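Long-range contact in VP5 (Halorubrum pleomorphic virus 6, PDB 6QGL), which probably mediates fusion of the viral envelope with the membrane of its haloarchaeal host: residues T78-A87 against V100-Y111. Numbering follows the deposited sequence.
Sequences TAYTEAKIAA and VLSAANSAIDSY
Tyr111 reaches from helix 97-140 to Thr78, Ala79 and Glu82 of helix 73-92, and its side chain passes from Glu82 to Ala79 and then to Thr78 between CB and the hydroxyl. CB of Tyr111 lies 3.4 Å from Glu82 OE1, an oxygen that stands obliquely to the ring, the carboxylate and ring planes being 70° apart. CG, still facing that Glu82 oxygen, is anti to the backbone N (chi1 -177°), which carries the ring across the helix interface. CD2 of Tyr111 approaches Ala79 CB at 3.6 Å, the methyl lying at the ring edge, near its plane; CE2 extends the contact to the backbone N of Ala79. CE1 and CZ of Tyr111 both lie against Thr78 CG2, CZ at 3.6 Å, and OH of Tyr111 ends 3.4 Å from Thr78 CB, where the two side chains cross at about a right angle. That hydroxyl is hydrogen-bonded to Thr25 O, whereas Thr78 OG1 bonds to Gly74 O in its own helix. The segments form part of an antiparallel helical hairpin, with axes 7.4 Å apart at closest approach and N-to-C directions 151° apart. Alanines make this spacing possible: the CA atoms of Ala83 and Ala104 are separated by 4.1 Å, and Ala104 CA makes a CA-H...O contact with Ala83 O. Past this point Ala86 CB sits 3.4 Å from Ala103 O, and Val100 CG1 meets Ala87 CB. Along one flank, Ala83 and Ile108 both touch Ile250 of helix 229-257.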
# COMPACT_ATOMS: atom_id res chain seq x y z
N THR A 78 10.18 1.19 16.15
CA THR A 78 9.17 2.06 16.77
C THR A 78 8.78 1.52 18.15
O THR A 78 8.70 2.30 19.11
CB THR A 78 7.93 2.20 15.85
OG1 THR A 78 8.34 2.57 14.54
CG2 THR A 78 6.91 3.21 16.37
N ALA A 79 8.56 0.19 18.24
CA ALA A 79 8.19 -0.48 19.49
C ALA A 79 9.32 -0.44 20.52
O ALA A 79 9.03 -0.29 21.70
CB ALA A 79 7.78 -1.91 19.20
N TYR A 80 10.59 -0.54 20.06
CA TYR A 80 11.77 -0.47 20.93
C TYR A 80 11.92 0.95 21.48
O TYR A 80 12.17 1.10 22.67
CB TYR A 80 13.06 -0.85 20.18
CG TYR A 80 13.53 -2.29 20.32
CD1 TYR A 80 13.88 -2.81 21.57
CD2 TYR A 80 13.75 -3.07 19.20
CE1 TYR A 80 14.35 -4.12 21.69
CE2 TYR A 80 14.24 -4.38 19.31
CZ TYR A 80 14.53 -4.89 20.56
OH TYR A 80 15.00 -6.18 20.66
N THR A 81 11.78 1.99 20.61
CA THR A 81 11.90 3.40 20.99
C THR A 81 10.93 3.69 22.13
O THR A 81 11.35 4.11 23.21
CB THR A 81 11.63 4.35 19.80
OG1 THR A 81 12.43 3.97 18.68
CG2 THR A 81 11.89 5.81 20.14
N GLU A 82 9.64 3.40 21.90
CA GLU A 82 8.54 3.66 22.83
C GLU A 82 8.69 2.93 24.17
O GLU A 82 8.50 3.56 25.21
CB GLU A 82 7.19 3.35 22.17
CG GLU A 82 6.03 4.09 22.81
CD GLU A 82 4.63 3.56 22.53
OE1 GLU A 82 4.45 2.83 21.53
OE2 GLU A 82 3.70 3.89 23.31
N ALA A 83 9.05 1.64 24.14
CA ALA A 83 9.24 0.83 25.34
C ALA A 83 10.47 1.23 26.15
O ALA A 83 10.40 1.24 27.38
CB ALA A 83 9.32 -0.63 24.98
N LYS A 84 11.59 1.56 25.47
CA LYS A 84 12.83 1.98 26.13
C LYS A 84 12.64 3.28 26.88
O LYS A 84 13.09 3.38 28.01
CB LYS A 84 14.00 2.09 25.15
CG LYS A 84 14.70 0.79 24.97
CD LYS A 84 15.69 0.89 23.84
CE LYS A 84 16.27 -0.47 23.53
NZ LYS A 84 17.36 -0.39 22.54
N ILE A 85 11.94 4.25 26.27
CA ILE A 85 11.60 5.55 26.89
C ILE A 85 10.80 5.32 28.18
O ILE A 85 11.18 5.85 29.23
CB ILE A 85 10.88 6.49 25.88
CG1 ILE A 85 11.86 6.95 24.79
CG2 ILE A 85 10.21 7.69 26.58
CD1 ILE A 85 11.24 7.43 23.53
N ALA A 86 9.75 4.47 28.12
CA ALA A 86 8.91 4.10 29.26
C ALA A 86 9.73 3.44 30.38
O ALA A 86 9.50 3.73 31.55
CB ALA A 86 7.80 3.17 28.80
N ALA A 87 10.71 2.59 29.99
CA ALA A 87 11.60 1.88 30.91
C ALA A 87 12.60 2.83 31.58
O ALA A 87 12.81 2.71 32.78
CB ALA A 87 12.34 0.77 30.17
N VAL A 100 9.69 -1.51 35.95
CA VAL A 100 10.40 -1.04 34.76
C VAL A 100 9.86 -1.77 33.53
O VAL A 100 9.45 -1.11 32.57
CB VAL A 100 11.95 -1.17 34.90
CG1 VAL A 100 12.67 -0.86 33.59
CG2 VAL A 100 12.48 -0.27 36.03
N LEU A 101 9.79 -3.12 33.60
CA LEU A 101 9.27 -3.98 32.53
C LEU A 101 7.78 -3.75 32.30
O LEU A 101 7.33 -3.84 31.16
CB LEU A 101 9.55 -5.46 32.83
CG LEU A 101 11.01 -5.89 32.69
CD1 LEU A 101 11.33 -7.07 33.61
CD2 LEU A 101 11.35 -6.24 31.26
N SER A 102 7.03 -3.43 33.38
CA SER A 102 5.60 -3.15 33.33
C SER A 102 5.33 -1.93 32.46
O SER A 102 4.45 -1.98 31.60
CB SER A 102 5.04 -2.94 34.74
OG SER A 102 3.62 -2.99 34.75
N ALA A 103 6.10 -0.84 32.65
CA ALA A 103 5.96 0.40 31.88
C ALA A 103 6.34 0.18 30.41
O ALA A 103 5.63 0.68 29.53
CB ALA A 103 6.80 1.50 32.48
N ALA A 104 7.42 -0.57 30.16
CA ALA A 104 7.91 -0.89 28.82
C ALA A 104 6.92 -1.77 28.06
O ALA A 104 6.62 -1.47 26.90
CB ALA A 104 9.26 -1.57 28.90
N ASN A 105 6.40 -2.83 28.71
CA ASN A 105 5.45 -3.74 28.08
C ASN A 105 4.07 -3.13 27.91
O ASN A 105 3.37 -3.52 26.98
CB ASN A 105 5.38 -5.08 28.80
CG ASN A 105 6.64 -5.90 28.70
OD1 ASN A 105 7.16 -6.16 27.60
ND2 ASN A 105 7.13 -6.34 29.84
N SER A 106 3.69 -2.14 28.76
CA SER A 106 2.42 -1.43 28.61
C SER A 106 2.47 -0.57 27.35
O SER A 106 1.45 -0.42 26.68
CB SER A 106 2.11 -0.57 29.83
OG SER A 106 1.83 -1.37 30.96
N ALA A 107 3.66 -0.05 27.01
CA ALA A 107 3.89 0.74 25.80
C ALA A 107 3.77 -0.18 24.58
O ALA A 107 3.09 0.19 23.62
CB ALA A 107 5.26 1.40 25.84
N ILE A 108 4.38 -1.39 24.63
CA ILE A 108 4.31 -2.39 23.56
C ILE A 108 2.85 -2.84 23.39
O ILE A 108 2.38 -2.89 22.26
CB ILE A 108 5.27 -3.61 23.77
CG1 ILE A 108 6.73 -3.16 24.00
CG2 ILE A 108 5.21 -4.58 22.56
CD1 ILE A 108 7.58 -4.16 24.78
N ASP A 109 2.13 -3.11 24.50
CA ASP A 109 0.73 -3.54 24.47
C ASP A 109 -0.17 -2.58 23.71
O ASP A 109 -0.91 -3.02 22.84
CB ASP A 109 0.18 -3.79 25.89
CG ASP A 109 0.74 -5.00 26.60
OD1 ASP A 109 1.36 -5.83 25.96
OD2 ASP A 109 0.54 -5.12 27.81
N SER A 110 -0.07 -1.27 24.01
CA SER A 110 -0.85 -0.24 23.33
C SER A 110 -0.45 -0.10 21.86
O SER A 110 -1.33 0.09 21.02
CB SER A 110 -0.71 1.10 24.04
OG SER A 110 0.64 1.55 23.97
N TYR A 111 0.85 -0.23 21.55
CA TYR A 111 1.35 -0.12 20.18
C TYR A 111 0.92 -1.31 19.33
O TYR A 111 0.42 -1.11 18.23
CB TYR A 111 2.87 0.12 20.16
CG TYR A 111 3.50 0.33 18.79
CD1 TYR A 111 2.87 1.11 17.81
CD2 TYR A 111 4.60 -0.42 18.40
CE1 TYR A 111 3.40 1.24 16.53
CE2 TYR A 111 5.14 -0.31 17.11
CZ TYR A 111 4.55 0.54 16.19
OH TYR A 111 5.06 0.64 14.91